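Local coordinates for protein sarcosine oxidase (Pyrococcus horikoshii, PDB 1Y56) that serves as the FAD-binding beta subunit of an L-proline dehydrogenase complex and probably carries out the oxidation of L-proline, at residues B[22-26]-B[158-164]; B[48-54]-B[142-148]. All blocks are in the same frame, centred on the assembly; numbering follows the deposited sequence.

Contact 1. Residues B[22-26]-B[158-164]; sequences HELAK and KAKEYGA
Tyr162 keeps its ring beside its own backbone N (chi1 -75°), which swings the ring beneath Lys26 CB; Lys26, its CG set between backbone N and carbonyl carbon (chi1 78°), then directs the rest of its chain along the ring toward Tyr162 OH. Lys26 CB stands 3.4 Å from the Tyr162 ring centroid, almost on the ring normal, in a CH-pi contact. The two side chains run side by side in the same direction, Lys26 CE passing 3.7 Å from Tyr162 OH. Lysine suits this margin because its aliphatic stem can cover a ring while its ammonium leads away. The His22 ring meets Tyr162 obliquely, CE1 lying 4.0 Å from Tyr162 CE2 with the planes at 58°; Tyr74 of helix 58-78 meets the same imidazole edge-to-face.

Deeper in, small residues let helices 15-26 and 148-161 approach closely. Ala25 CB touches Tyr162 CB at 3.9 Å and Ala164 CB at 4.0 Å, and Ala159 CB rests 3.9 Å from His22 CA. Gly163, with positive phi, closes helix 148-161 in a Schellman motif, which turns the chain so that Ala164 packs back on Ala25 before strand 165-167. Because no hydrogen bond or salt bridge links the two segments, this seam beside the Rossmann-type helix 15-26 rests on alanine methyls and on one tyrosine face covered by a lysine methylene, rather than on charge.

Contact 2. Residues B[48-54]-B[142-148]; sequences GTGIRQQ and TDGKADP. With FAD (flavin-adenine dinucleotide), chain I.
Asp143 spreads its carboxylate between two neighbouring glutamines, and this buried end is the densely bonded part of the contact. OD2 accepts Gln53 N at 2.7 Å and Gln53 NE2 at 3.1 Å, the donors coming from opposite faces of the carboxylate plane; OD1 takes Gln54 NE2 at 3.0 Å in a nearly straight bond (172°), with amide and carboxylate almost coplanar. Glutamine suits both places: each extended chain carries an amide back to the acid, and Gln54 OE1 still bonds Ser138. With an alanine in place of Asp143, Gln53 N and both glutamine amides would lose this shared acceptor, and the Gln53 side chain would probably be freer to turn. Ile51 and Gly144 form an antiparallel hydrogen-bonded pair, Ile51 N to Gly144 O 2.8 Å and Gly144 N to Ile51 O 3.1 Å, while Ile51 CD1 lies 4.1 Å from Ala146 CB.

The partly exposed side is looser. Thr142 OG1, also bonded to Asn140, receives Gln53 NE2 at 3.2 Å, while Arg52 bends away, its NH2 donating in the guanidinium plane to Gln54 O from above the carbonyl plane. The flavin end is buried again: Gly50 N donates to FAD O4 at 2.9 Å, and a side chain on Gly48 would run into FAD N5. Three N-H groups converge on a buried, probably ionised carboxylate, bonds that probably help fix the loop carrying these glycines.

Helix 148-161 joins the two sites: it starts at Pro148, in contact 2, and its far end packs against helix 15-26 in contact 1. Their centres are 24 Å apart and their nearest atoms about 12 Å, so they do not touch directly. Both relate to FAD, but differently. In contact 2, residues 48-50 face the flavin ring, while the Asp147 side chain comes within about 4 Å of FMN, so that the contact as a whole reaches both cofactors. Contact 1 is more remote, with the His22 side chain about 12 Å from FAD, and packs two helices on the Rossmann-type portion.

Contact 1. Residues B[22-26]-B[158-164]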
ATOM      1  N   HIS B  22     -24.131 -17.814  45.402  1.00 36.94           N
ATOM      2  CA  HIS B  22     -25.286 -18.681  45.595  1.00 37.74           C
ATOM      3  C   HIS B  22     -25.664 -18.873  47.067  1.00 38.09           C
ATOM      4  O   HIS B  22     -26.832 -18.753  47.424  1.00 38.17           O
ATOM      5  CB  HIS B  22     -25.067 -20.030  44.911  1.00 37.87           C
ATOM      6  CG  HIS B  22     -25.984 -21.101  45.401  1.00 38.49           C
ATOM      7  ND1 HIS B  22     -27.343 -21.069  45.181  1.00 38.58           N
ATOM      8  CD2 HIS B  22     -25.742 -22.222  46.118  1.00 39.44           C
ATOM      9  CE1 HIS B  22     -27.900 -22.130  45.733  1.00 39.07           C
ATOM     10  NE2 HIS B  22     -26.952 -22.845  46.311  1.00 39.94           N
ATOM     11  N   GLU B  23     -24.679 -19.164  47.912  1.00 38.65           N
ATOM     12  CA  GLU B  23     -24.936 -19.291  49.344  1.00 39.35           C
ATOM     13  C   GLU B  23     -25.368 -17.970  49.974  1.00 39.30           C
ATOM     14  O   GLU B  23     -26.307 -17.935  50.754  1.00 39.52           O
ATOM     15  CB  GLU B  23     -23.727 -19.854  50.092  1.00 39.45           C
ATOM     16  CG  GLU B  23     -23.428 -21.316  49.823  1.00 41.58           C
ATOM     17  CD  GLU B  23     -24.484 -22.289  50.357  1.00 44.28           C
ATOM     18  OE1 GLU B  23     -25.526 -21.857  50.909  1.00 43.86           O
ATOM     19  OE2 GLU B  23     -24.256 -23.514  50.209  1.00 46.34           O
ATOM     20  N   LEU B  24     -24.683 -16.889  49.632  1.00 39.37           N
ATOM     21  CA  LEU B  24     -24.992 -15.599  50.209  1.00 39.67           C
ATOM     22  C   LEU B  24     -26.421 -15.185  49.879  1.00 40.00           C
ATOM     23  O   LEU B  24     -27.143 -14.679  50.752  1.00 39.96           O
ATOM     24  CB  LEU B  24     -24.004 -14.538  49.717  1.00 39.67           C
ATOM     25  CG  LEU B  24     -22.590 -14.550  50.304  1.00 39.62           C
ATOM     26  CD1 LEU B  24     -21.645 -13.822  49.370  1.00 39.62           C
ATOM     27  CD2 LEU B  24     -22.531 -13.969  51.716  1.00 38.19           C
ATOM     28  N   ALA B  25     -26.822 -15.428  48.631  1.00 40.06           N
ATOM     29  CA  ALA B  25     -28.122 -15.003  48.130  1.00 40.28           C
ATOM     30  C   ALA B  25     -29.274 -15.801  48.726  1.00 40.64           C
ATOM     31  O   ALA B  25     -30.302 -15.232  49.089  1.00 40.77           O
ATOM     32  CB  ALA B  25     -28.156 -15.062  46.617  1.00 40.18           C
ATOM     33  N   LYS B  26     -29.107 -17.116  48.834  1.00 41.13           N
ATOM     34  CA  LYS B  26     -30.158 -17.938  49.429  1.00 41.55           C
ATOM     35  C   LYS B  26     -30.226 -17.701  50.934  1.00 41.46           C
ATOM     36  O   LYS B  26     -31.217 -18.044  51.568  1.00 42.02           O
ATOM     37  CB  LYS B  26     -30.020 -19.432  49.085  1.00 41.48           C
ATOM     38  CG  LYS B  26     -28.970 -20.193  49.873  1.00 42.72           C
ATOM     39  CD  LYS B  26     -29.538 -21.473  50.510  1.00 45.60           C
ATOM     40  CE  LYS B  26     -29.882 -22.567  49.493  1.00 46.97           C
ATOM     41  NZ  LYS B  26     -30.470 -23.778  50.152  1.00 47.52           N
ATOM     42  N   LYS B 158     -29.901 -20.278  39.746  1.00 39.04           N
ATOM     43  CA  LYS B 158     -30.500 -20.277  41.083  1.00 40.22           C
ATOM     44  C   LYS B 158     -30.083 -19.054  41.909  1.00 40.62           C
ATOM     45  O   LYS B 158     -30.910 -18.438  42.591  1.00 40.89           O
ATOM     46  CB  LYS B 158     -30.186 -21.569  41.833  1.00 40.27           C
ATOM     47  CG  LYS B 158     -31.167 -22.703  41.536  1.00 42.12           C
ATOM     48  CD  LYS B 158     -32.562 -22.430  42.141  1.00 44.83           C
ATOM     49  CE  LYS B 158     -33.581 -23.530  41.793  1.00 45.68           C
ATOM     50  NZ  LYS B 158     -33.752 -23.719  40.319  1.00 46.20           N
ATOM     51  N   ALA B 159     -28.804 -18.697  41.827  1.00 40.91           N
ATOM     52  CA  ALA B 159     -28.296 -17.527  42.520  1.00 41.02           C
ATOM     53  C   ALA B 159     -29.056 -16.287  42.065  1.00 41.08           C
ATOM     54  O   ALA B 159     -29.381 -15.424  42.884  1.00 40.98           O
ATOM     55  CB  ALA B 159     -26.804 -17.372  42.283  1.00 40.99           C
ATOM     56  N   LYS B 160     -29.345 -16.219  40.764  1.00 41.17           N
ATOM     57  CA  LYS B 160     -30.127 -15.119  40.201  1.00 41.71           C
ATOM     58  C   LYS B 160     -31.561 -15.176  40.717  1.00 41.71           C
ATOM     59  O   LYS B 160     -32.103 -14.170  41.186  1.00 41.61           O
ATOM     60  CB  LYS B 160     -30.110 -15.148  38.669  1.00 41.96           C
ATOM     61  CG  LYS B 160     -28.935 -14.409  38.038  1.00 43.31           C
ATOM     62  CD  LYS B 160     -29.320 -13.728  36.718  1.00 44.94           C
ATOM     63  CE  LYS B 160     -28.987 -14.600  35.510  1.00 46.07           C
ATOM     64  NZ  LYS B 160     -29.102 -13.849  34.227  1.00 46.38           N
ATOM     65  N   GLU B 161     -32.153 -16.368  40.643  1.00 41.53           N
ATOM     66  CA  GLU B 161     -33.474 -16.624  41.195  1.00 41.36           C
ATOM     67  C   GLU B 161     -33.590 -16.158  42.636  1.00 40.92           C
ATOM     68  O   GLU B 161     -34.552 -15.488  42.991  1.00 40.92           O
ATOM     69  CB  GLU B 161     -33.820 -18.103  41.080  1.00 41.45           C
ATOM     70  CG  GLU B 161     -34.376 -18.481  39.719  1.00 42.84           C
ATOM     71  CD  GLU B 161     -34.783 -19.944  39.623  1.00 45.14           C
ATOM     72  OE1 GLU B 161     -35.070 -20.395  38.490  1.00 45.46           O
ATOM     73  OE2 GLU B 161     -34.819 -20.643  40.670  1.00 45.65           O
ATOM     74  N   TYR B 162     -32.598 -16.500  43.451  1.00 40.71           N
ATOM     75  CA  TYR B 162     -32.512 -16.013  44.825  1.00 40.58           C
ATOM     76  C   TYR B 162     -32.134 -14.539  44.930  1.00 40.09           C
ATOM     77  O   TYR B 162     -32.010 -14.031  46.040  1.00 40.05           O
ATOM     78  CB  TYR B 162     -31.470 -16.792  45.618  1.00 40.97           C
ATOM     79  CG  TYR B 162     -31.855 -18.176  46.054  1.00 42.09           C
ATOM     80  CD1 TYR B 162     -32.817 -18.378  47.041  1.00 43.17           C
ATOM     81  CD2 TYR B 162     -31.214 -19.289  45.514  1.00 43.45           C
ATOM     82  CE1 TYR B 162     -33.153 -19.665  47.459  1.00 44.33           C
ATOM     83  CE2 TYR B 162     -31.542 -20.579  45.915  1.00 44.19           C
ATOM     84  CZ  TYR B 162     -32.507 -20.761  46.888  1.00 44.47           C
ATOM     85  OH  TYR B 162     -32.813 -22.039  47.292  1.00 44.43           O
ATOM     86  N   GLY B 163     -31.898 -13.867  43.801  1.00 39.47           N
ATOM     87  CA  GLY B 163     -31.713 -12.415  43.816  1.00 39.01           C
ATOM     88  C   GLY B 163     -30.309 -11.858  43.639  1.00 38.62           C
ATOM     89  O   GLY B 163     -30.090 -10.645  43.759  1.00 38.23           O
ATOM     90  N   ALA B 164     -29.357 -12.731  43.338  1.00 38.40           N
ATOM     91  CA  ALA B 164     -28.004 -12.280  43.027  1.00 38.20           C
ATOM     92  C   ALA B 164     -27.914 -11.630  41.641  1.00 37.96           C
ATOM     93  O   ALA B 164     -28.582 -12.054  40.696  1.00 37.91           O
ATOM     94  CB  ALA B 164     -27.028 -13.430  43.144  1.00 38.24           C
TER

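Contact 2. Residues B[48-54]-B[142-148]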
ATOM      1  N   GLY B  48     -11.545 -30.780  34.719  1.00 34.49           N
ATOM      2  CA  GLY B  48     -11.881 -32.210  34.711  1.00 35.07           C
ATOM      3  C   GLY B  48     -13.221 -32.446  35.382  1.00 35.31           C
ATOM      4  O   GLY B  48     -14.020 -31.520  35.524  1.00 35.62           O
ATOM      5  N   THR B  49     -13.502 -33.667  35.810  1.00 35.27           N
ATOM      6  CA  THR B  49     -14.828 -33.868  36.394  1.00 35.17           C
ATOM      7  C   THR B  49     -14.895 -34.133  37.928  1.00 35.11           C
ATOM      8  O   THR B  49     -15.760 -34.876  38.369  1.00 35.26           O
ATOM      9  CB  THR B  49     -15.742 -34.832  35.517  1.00 35.20           C
ATOM     10  OG1 THR B  49     -15.043 -36.036  35.188  1.00 35.58           O
ATOM     11  CG2 THR B  49     -16.177 -34.162  34.214  1.00 34.15           C
ATOM     12  N   GLY B  50     -14.012 -33.491  38.723  1.00 35.17           N
ATOM     13  CA  GLY B  50     -14.058 -33.488  40.236  1.00 34.46           C
ATOM     14  C   GLY B  50     -13.963 -34.927  40.640  1.00 34.24           C
ATOM     15  O   GLY B  50     -13.344 -35.675  39.891  1.00 34.88           O
ATOM     16  N   ILE B  51     -14.531 -35.400  41.754  1.00 33.70           N
ATOM     17  CA  ILE B  51     -14.926 -34.736  42.980  1.00 32.90           C
ATOM     18  C   ILE B  51     -14.539 -35.859  43.943  1.00 32.43           C
ATOM     19  O   ILE B  51     -14.881 -37.016  43.722  1.00 31.72           O
ATOM     20  CB  ILE B  51     -16.461 -34.511  43.131  1.00 33.06           C
ATOM     21  CG1 ILE B  51     -17.009 -33.552  42.071  1.00 33.17           C
ATOM     22  CG2 ILE B  51     -16.793 -33.963  44.532  1.00 32.38           C
ATOM     23  CD1 ILE B  51     -18.502 -33.274  42.184  1.00 31.78           C
ATOM     24  N   ARG B  52     -13.836 -35.518  45.013  1.00 32.43           N
ATOM     25  CA  ARG B  52     -13.074 -36.494  45.756  1.00 32.51           C
ATOM     26  C   ARG B  52     -13.057 -36.134  47.234  1.00 33.04           C
ATOM     27  O   ARG B  52     -13.013 -34.949  47.588  1.00 33.16           O
ATOM     28  CB  ARG B  52     -11.653 -36.447  45.220  1.00 32.45           C
ATOM     29  CG  ARG B  52     -10.825 -37.658  45.457  1.00 32.37           C
ATOM     30  CD  ARG B  52      -9.350 -37.282  45.734  1.00 33.34           C
ATOM     31  NE  ARG B  52      -8.830 -36.178  44.922  1.00 31.91           N
ATOM     32  CZ  ARG B  52      -7.813 -35.395  45.280  1.00 30.45           C
ATOM     33  NH1 ARG B  52      -7.427 -34.421  44.470  1.00 30.13           N
ATOM     34  NH2 ARG B  52      -7.192 -35.571  46.444  1.00 28.01           N
ATOM     35  N   GLN B  53     -13.093 -37.150  48.098  1.00 33.37           N
ATOM     36  CA  GLN B  53     -12.936 -36.946  49.552  1.00 33.65           C
ATOM     37  C   GLN B  53     -11.643 -37.576  50.078  1.00 33.74           C
ATOM     38  O   GLN B  53     -11.339 -37.468  51.264  1.00 33.68           O
ATOM     39  CB  GLN B  53     -14.130 -37.514  50.332  1.00 33.71           C
ATOM     40  CG  GLN B  53     -15.480 -36.910  49.995  1.00 33.85           C
ATOM     41  CD  GLN B  53     -16.624 -37.850  50.314  1.00 34.79           C
ATOM     42  OE1 GLN B  53     -17.352 -37.644  51.290  1.00 35.78           O
ATOM     43  NE2 GLN B  53     -16.787 -38.898  49.500  1.00 34.32           N
ATOM     44  N   GLN B  54     -10.899 -38.246  49.196  1.00 34.04           N
ATOM     45  CA  GLN B  54      -9.653 -38.918  49.565  1.00 34.49           C
ATOM     46  C   GLN B  54      -8.468 -37.943  49.601  1.00 34.90           C
ATOM     47  O   GLN B  54      -7.666 -37.862  48.675  1.00 34.65           O
ATOM     48  CB  GLN B  54      -9.381 -40.110  48.649  1.00 34.34           C
ATOM     49  CG  GLN B  54     -10.416 -41.218  48.769  1.00 34.52           C
ATOM     50  CD  GLN B  54     -10.109 -42.402  47.873  1.00 35.13           C
ATOM     51  OE1 GLN B  54      -9.101 -43.086  48.049  1.00 34.70           O
ATOM     52  NE2 GLN B  54     -10.983 -42.650  46.901  1.00 36.02           N
ATOM     53  N   THR B 142     -18.232 -43.242  47.358  1.00 31.79           N
ATOM     54  CA  THR B 142     -18.998 -41.991  47.403  1.00 31.91           C
ATOM     55  C   THR B 142     -18.317 -40.775  46.758  1.00 32.12           C
ATOM     56  O   THR B 142     -18.863 -39.674  46.794  1.00 32.60           O
ATOM     57  CB  THR B 142     -19.458 -41.632  48.822  1.00 31.75           C
ATOM     58  OG1 THR B 142     -18.336 -41.654  49.707  1.00 32.33           O
ATOM     59  CG2 THR B 142     -20.487 -42.617  49.307  1.00 31.77           C
ATOM     60  N   ASP B 143     -17.135 -40.965  46.172  1.00 32.10           N
ATOM     61  CA  ASP B 143     -16.545 -39.953  45.285  1.00 31.97           C
ATOM     62  C   ASP B 143     -17.235 -40.060  43.924  1.00 31.94           C
ATOM     63  O   ASP B 143     -17.803 -41.101  43.580  1.00 32.02           O
ATOM     64  CB  ASP B 143     -15.035 -40.156  45.122  1.00 31.90           C
ATOM     65  CG  ASP B 143     -14.261 -40.002  46.436  1.00 32.65           C
ATOM     66  OD1 ASP B 143     -13.218 -40.682  46.579  1.00 33.95           O
ATOM     67  OD2 ASP B 143     -14.672 -39.218  47.324  1.00 32.42           O
ATOM     68  N   GLY B 144     -17.191 -38.990  43.144  1.00 31.73           N
ATOM     69  CA  GLY B 144     -17.895 -38.981  41.875  1.00 31.19           C
ATOM     70  C   GLY B 144     -17.370 -37.966  40.890  1.00 31.18           C
ATOM     71  O   GLY B 144     -16.281 -37.428  41.047  1.00 30.95           O
ATOM     72  N   LYS B 145     -18.165 -37.725  39.859  1.00 31.26           N
ATOM     73  CA  LYS B 145     -17.821 -36.809  38.794  1.00 31.25           C
ATOM     74  C   LYS B 145     -19.067 -36.045  38.365  1.00 31.70           C
ATOM     75  O   LYS B 145     -20.176 -36.538  38.530  1.00 31.80           O
ATOM     76  CB  LYS B 145     -17.191 -37.563  37.627  1.00 30.82           C
ATOM     77  CG  LYS B 145     -17.812 -38.889  37.359  1.00 30.62           C
ATOM     78  CD  LYS B 145     -17.240 -39.523  36.123  1.00 30.28           C
ATOM     79  CE  LYS B 145     -18.247 -40.479  35.544  1.00 29.25           C
ATOM     80  NZ  LYS B 145     -17.585 -41.450  34.671  1.00 30.98           N
ATOM     81  N   ALA B 146     -18.872 -34.827  37.859  1.00 32.18           N
ATOM     82  CA  ALA B 146     -19.954 -33.946  37.420  1.00 32.75           C
ATOM     83  C   ALA B 146     -19.365 -33.038  36.353  1.00 33.30           C
ATOM     84  O   ALA B 146     -18.152 -32.874  36.309  1.00 33.73           O
ATOM     85  CB  ALA B 146     -20.475 -33.120  38.586  1.00 32.37           C
ATOM     86  N   ASP B 147     -20.208 -32.446  35.502  1.00 33.74           N
ATOM     87  CA  ASP B 147     -19.732 -31.505  34.484  1.00 34.00           C
ATOM     88  C   ASP B 147     -19.617 -30.090  35.058  1.00 33.81           C
ATOM     89  O   ASP B 147     -20.633 -29.478  35.419  1.00 33.85           O
ATOM     90  CB  ASP B 147     -20.623 -31.512  33.241  1.00 34.26           C
ATOM     91  CG  ASP B 147     -20.119 -30.567  32.152  1.00 36.37           C
ATOM     92  OD1 ASP B 147     -20.660 -29.435  32.048  1.00 38.14           O
ATOM     93  OD2 ASP B 147     -19.173 -30.946  31.411  1.00 39.00           O
ATOM     94  N   PRO B 148     -18.375 -29.562  35.143  1.00 33.61           N
ATOM     95  CA  PRO B 148     -18.197 -28.276  35.802  1.00 33.37           C
ATOM     96  C   PRO B 148     -19.009 -27.168  35.157  1.00 33.31           C
ATOM     97  O   PRO B 148     -19.476 -26.277  35.866  1.00 33.60           O
ATOM     98  CB  PRO B 148     -16.695 -28.022  35.671  1.00 33.20           C
ATOM     99  CG  PRO B 148     -16.121 -29.371  35.562  1.00 32.93           C
ATOM    100  CD  PRO B 148     -17.083 -30.097  34.685  1.00 33.29           C
TER
HETATM  101  PA  FAD I 800     -12.024 -19.812  37.630  1.00 25.01           P
HETATM  102  O1A FAD I 800     -10.817 -19.484  36.803  1.00 25.46           O
HETATM  103  O2A FAD I 800     -12.972 -20.868  37.126  1.00 26.88           O
HETATM  104  O5B FAD I 800     -12.808 -18.449  37.946  1.00 24.28           O
HETATM  105  C5B FAD I 800     -12.119 -17.217  38.080  1.00 23.45           C
HETATM  106  C4B FAD I 800     -12.854 -16.214  37.213  1.00 24.12           C
HETATM  107  O4B FAD I 800     -12.443 -14.899  37.568  1.00 24.34           O
HETATM  108  C3B FAD I 800     -12.561 -16.382  35.724  1.00 24.00           C
HETATM  109  O3B FAD I 800     -13.761 -16.768  35.034  1.00 23.42           O
HETATM  110  C2B FAD I 800     -12.058 -15.020  35.278  1.00 22.97           C
HETATM  111  O2B FAD I 800     -12.671 -14.531  34.096  1.00 22.18           O
HETATM  112  C1B FAD I 800     -12.487 -14.106  36.393  1.00 23.12           C
HETATM  113  N9A FAD I 800     -11.626 -12.907  36.481  1.00 23.71           N
HETATM  114  C8A FAD I 800     -10.281 -12.846  36.459  1.00 22.88           C
HETATM  115  N7A FAD I 800      -9.914 -11.546  36.538  1.00 23.06           N
HETATM  116  C5A FAD I 800     -11.037 -10.804  36.608  1.00 23.59           C
HETATM  117  C6A FAD I 800     -11.292  -9.441  36.716  1.00 24.50           C
HETATM  118  N6A FAD I 800     -10.270  -8.551  36.772  1.00 24.89           N
HETATM  119  N1A FAD I 800     -12.568  -9.011  36.767  1.00 24.91           N
HETATM  120  C2A FAD I 800     -13.602  -9.878  36.716  1.00 24.45           C
HETATM  121  N3A FAD I 800     -13.390 -11.200  36.614  1.00 23.35           N
HETATM  122  C4A FAD I 800     -12.115 -11.674  36.567  1.00 23.62           C
HETATM  123  N1  FAD I 800     -10.738 -29.275  39.965  1.00 24.64           N
HETATM  124  C2  FAD I 800     -11.425 -30.283  40.535  1.00 24.60           C
HETATM  125  O2  FAD I 800     -11.947 -30.093  41.649  1.00 24.58           O
HETATM  126  N3  FAD I 800     -11.567 -31.487  39.947  1.00 24.36           N
HETATM  127  C4  FAD I 800     -11.035 -31.760  38.740  1.00 24.96           C
HETATM  128  O4  FAD I 800     -11.186 -32.884  38.204  1.00 25.23           O
HETATM  129  C4X FAD I 800     -10.300 -30.778  38.088  1.00 25.07           C
HETATM  130  N5  FAD I 800      -9.727 -30.974  36.874  1.00 24.76           N
HETATM  131  C5X FAD I 800      -9.026 -29.978  36.270  1.00 24.58           C
HETATM  132  C6  FAD I 800      -8.453 -30.220  35.016  1.00 23.77           C
HETATM  133  C7  FAD I 800      -7.732 -29.216  34.361  1.00 24.46           C
HETATM  134  C7M FAD I 800      -7.118 -29.495  33.008  1.00 23.39           C
HETATM  135  C8  FAD I 800      -7.586 -27.965  34.978  1.00 25.03           C
HETATM  136  C8M FAD I 800      -6.832 -26.867  34.336  1.00 24.17           C
HETATM  137  C9  FAD I 800      -8.154 -27.721  36.228  1.00 24.87           C
HETATM  138  C9A FAD I 800      -8.881 -28.715  36.884  1.00 24.58           C
HETATM  139  N10 FAD I 800      -9.421 -28.451  38.093  1.00 24.39           N
HETATM  140  C10 FAD I 800     -10.156 -29.457  38.765  1.00 25.16           C
HETATM  141  C1' FAD I 800      -9.228 -27.144  38.712  1.00 23.57           C
HETATM  142  C2' FAD I 800     -10.504 -26.345  38.689  1.00 23.27           C
HETATM  143  O2' FAD I 800     -10.767 -26.007  37.333  1.00 24.50           O
HETATM  144  C3' FAD I 800     -10.278 -25.071  39.469  1.00 22.91           C
HETATM  145  O3' FAD I 800      -9.822 -25.395  40.789  1.00 21.67           O
HETATM  146  C4' FAD I 800     -11.573 -24.283  39.549  1.00 23.31           C
HETATM  147  O4' FAD I 800     -12.079 -23.977  38.237  1.00 23.52           O
HETATM  148  C5' FAD I 800     -11.363 -22.989  40.312  1.00 22.99           C
HETATM  149  O5' FAD I 800     -12.559 -22.247  40.124  1.00 23.09           O
HETATM  150  P   FAD I 800     -12.514 -20.672  40.316  1.00 23.08           P
HETATM  151  O1P FAD I 800     -11.742 -20.403  41.581  1.00 22.91           O
HETATM  152  O2P FAD I 800     -13.921 -20.177  40.134  1.00 23.48           O
HETATM  153  O3P FAD I 800     -11.546 -20.249  39.099  1.00 25.01           O